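Local atomic coordinates of teichoic acid biosynthesis protein F (Staphylococcus epidermidis, PDB entry 3L7I), a protein that is a teichoic acid biosynthesis protein whose modelled part has two Rossmann-like domains of the GT-B type. Residues N436-Q441 with R478-I483. Sequence-based numbering, arbitrary orientation.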
loop_
_atom_site.group_PDB
_atom_site.type_symbol
_atom_site.label_atom_id
_atom_site.label_comp_id
_atom_site.label_asym_id
_atom_site.label_seq_id
_atom_site.Cartn_x
_atom_site.Cartn_y
_atom_site.Cartn_z
ATOM N N ASN A 436 14.273 -25.810 -16.228
ATOM C CA ASN A 436 13.329 -26.617 -16.944
ATOM C C ASN A 436 13.474 -26.525 -18.462
ATOM O O ASN A 436 13.175 -27.481 -19.174
ATOM C CB ASN A 436 11.964 -26.059 -16.568
ATOM C CG ASN A 436 10.928 -27.115 -16.446
ATOM O OD1 ASN A 436 11.252 -28.280 -16.259
ATOM N ND2 ASN A 436 9.662 -26.726 -16.543
ATOM N N GLN A 437 13.921 -25.366 -18.952
ATOM C CA GLN A 437 13.896 -25.030 -20.384
ATOM C C GLN A 437 15.289 -25.010 -21.044
ATOM O O GLN A 437 16.307 -24.741 -20.387
ATOM C CB GLN A 437 13.197 -23.672 -20.578
ATOM C CG GLN A 437 11.839 -23.560 -19.870
ATOM C CD GLN A 437 11.258 -22.140 -19.853
ATOM O OE1 GLN A 437 11.683 -21.291 -19.074
ATOM N NE2 GLN A 437 10.252 -21.900 -20.686
ATOM N N THR A 438 15.333 -25.294 -22.341
ATOM C CA THR A 438 16.595 -25.275 -23.066
ATOM C C THR A 438 16.642 -24.106 -24.053
ATOM O O THR A 438 15.793 -24.020 -24.955
ATOM C CB THR A 438 16.822 -26.574 -23.837
ATOM O OG1 THR A 438 16.766 -27.677 -22.934
ATOM C CG2 THR A 438 18.185 -26.565 -24.468
ATOM N N TYR A 439 17.624 -23.211 -23.886
ATOM C CA TYR A 439 17.756 -22.034 -24.741
ATOM C C TYR A 439 18.876 -22.265 -25.771
ATOM O O TYR A 439 20.073 -22.290 -25.421
ATOM C CB TYR A 439 18.030 -20.798 -23.881
ATOM C CG TYR A 439 18.114 -19.456 -24.605
ATOM C CD1 TYR A 439 18.179 -19.370 -25.997
ATOM C CD2 TYR A 439 18.190 -18.264 -23.872
ATOM C CE1 TYR A 439 18.281 -18.141 -26.630
ATOM C CE2 TYR A 439 18.292 -17.023 -24.505
ATOM C CZ TYR A 439 18.332 -16.968 -25.879
ATOM O OH TYR A 439 18.420 -15.731 -26.489
ATOM N N ILE A 440 18.489 -22.448 -27.034
ATOM C CA ILE A 440 19.461 -22.664 -28.103
ATOM C C ILE A 440 19.772 -21.364 -28.837
ATOM O O ILE A 440 18.881 -20.745 -29.409
ATOM C CB ILE A 440 18.974 -23.741 -29.105
ATOM C CG1 ILE A 440 18.829 -25.087 -28.402
ATOM C CG2 ILE A 440 19.953 -23.910 -30.230
ATOM C CD1 ILE A 440 18.456 -26.196 -29.341
ATOM N N GLN A 441 21.036 -20.952 -28.796
ATOM C CA GLN A 441 21.490 -19.710 -29.421
ATOM C C GLN A 441 22.268 -20.009 -30.687
ATOM O O GLN A 441 23.263 -20.749 -30.666
ATOM C CB GLN A 441 22.399 -18.929 -28.469
ATOM C CG GLN A 441 22.908 -17.617 -29.034
ATOM C CD GLN A 441 21.786 -16.684 -29.509
ATOM O OE1 GLN A 441 21.693 -16.385 -30.690
ATOM N NE2 GLN A 441 20.940 -16.228 -28.590
ATOM N N ARG A 478 22.657 -17.652 -19.973
ATOM C CA ARG A 478 21.420 -18.412 -20.073
ATOM C C ARG A 478 21.393 -19.320 -21.318
ATOM O O ARG A 478 20.516 -20.174 -21.451
ATOM C CB ARG A 478 20.206 -17.466 -20.116
ATOM C CG ARG A 478 20.185 -16.371 -19.068
ATOM C CD ARG A 478 18.879 -15.604 -19.095
ATOM N NE ARG A 478 18.632 -14.944 -20.379
ATOM C CZ ARG A 478 17.458 -14.417 -20.723
ATOM N NH1 ARG A 478 17.296 -13.840 -21.906
ATOM N NH2 ARG A 478 16.434 -14.485 -19.875
ATOM N N TRP A 479 22.332 -19.098 -22.238
ATOM C CA TRP A 479 22.416 -19.900 -23.445
ATOM C C TRP A 479 22.913 -21.286 -23.096
ATOM O O TRP A 479 24.053 -21.451 -22.663
ATOM C CB TRP A 479 23.379 -19.297 -24.465
ATOM C CG TRP A 479 23.033 -17.936 -24.992
ATOM C CD1 TRP A 479 21.850 -17.242 -24.849
ATOM C CD2 TRP A 479 23.880 -17.118 -25.784
ATOM N NE1 TRP A 479 21.933 -16.028 -25.494
ATOM C CE2 TRP A 479 23.172 -15.932 -26.073
ATOM C CE3 TRP A 479 25.169 -17.276 -26.286
ATOM C CZ2 TRP A 479 23.715 -14.924 -26.831
ATOM C CZ3 TRP A 479 25.705 -16.273 -27.030
ATOM C CH2 TRP A 479 24.985 -15.107 -27.298
ATOM N N ASP A 480 22.064 -22.284 -23.297
ATOM C CA ASP A 480 22.416 -23.651 -22.976
ATOM C C ASP A 480 23.253 -24.225 -24.113
ATOM O O ASP A 480 24.197 -24.975 -23.883
ATOM C CB ASP A 480 21.140 -24.474 -22.758
ATOM C CG ASP A 480 20.316 -23.988 -21.563
ATOM O OD1 ASP A 480 20.877 -23.795 -20.460
ATOM O OD2 ASP A 480 19.097 -23.804 -21.734
ATOM N N TYR A 481 22.893 -23.853 -25.343
ATOM C CA TYR A 481 23.641 -24.225 -26.540
ATOM C C TYR A 481 23.959 -22.973 -27.360
ATOM O O TYR A 481 23.140 -22.064 -27.446
ATOM C CB TYR A 481 22.833 -25.206 -27.377
ATOM C CG TYR A 481 22.715 -26.583 -26.753
ATOM C CD1 TYR A 481 23.852 -27.328 -26.427
ATOM C CD2 TYR A 481 21.472 -27.153 -26.502
ATOM C CE1 TYR A 481 23.744 -28.597 -25.869
ATOM C CE2 TYR A 481 21.363 -28.410 -25.946
ATOM C CZ TYR A 481 22.497 -29.129 -25.633
ATOM O OH TYR A 481 22.366 -30.382 -25.076
ATOM N N LEU A 482 25.160 -22.926 -27.930
ATOM C CA LEU A 482 25.587 -21.859 -28.818
ATOM C C LEU A 482 26.207 -22.460 -30.079
ATOM O O LEU A 482 27.113 -23.305 -30.009
ATOM C CB LEU A 482 26.611 -20.974 -28.129
ATOM C CG LEU A 482 27.208 -19.921 -29.043
ATOM C CD1 LEU A 482 26.096 -19.173 -29.716
ATOM C CD2 LEU A 482 28.056 -18.992 -28.251
ATOM N N ILE A 483 25.728 -22.027 -31.241
ATOM C CA ILE A 483 26.208 -22.589 -32.498
ATOM C C ILE A 483 27.510 -21.933 -32.929
ATOM O O ILE A 483 27.693 -20.720 -32.753
ATOM C CB ILE A 483 25.165 -22.448 -33.590
ATOM C CG1 ILE A 483 23.967 -23.347 -33.280
ATOM C CG2 ILE A 483 25.746 -22.811 -34.937
ATOM C CD1 ILE A 483 23.062 -23.585 -34.463
#
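Y439 and Q441 both set CG anti to the backbone N (chi1 -176° and -180°), W479 sets its CG anti to the carbonyl carbon, and the three groups meet on the side of the strand pair where Q441 lies. Strands 438-441 and 481-484 are neighbours in this parallel, Rossmann-like sheet of a GT-B fold, joined through helix 465-476 as a beta-alpha-beta unit. The indole brings its five-membered edge to the phenol in a T-shaped stack, with CD1 of W479 3.6 Å from CE2 of Y439, over one ring face and towards its rim. Q441, bent at chi2, lays its aliphatic part on the indole: CG of Q441 stands 3.3 Å from the centroid of the six-membered ring of W479, a CH-pi contact almost along the normal. Glutamine suits this place because its methylenes cover the aromatic face while its amide bonds to W443 N and A425 O. Y439 OH and W479 NE1 both bond to OE2 of E475, one carboxylate oxygen on helix 465-476. On the other face I440 CG1 meets the ring edge of Y481, and helix 706-721 packs against both side chains.

The strands pair by Q441 N to Y481 O at 2.7 Å and I483 N to Q441 O at 2.8 Å. Further back along the chains, Y439 O accepts from both D480 N and Y481 N. The short acid D480 points toward strand 438-441 and acts as a backbone-like acceptor there, also forming a salt bridge with K433. Its OD2 takes the N-H of Y439 on the anti lone pair, 2.7 Å from Y439 N and nearly straight at 166°.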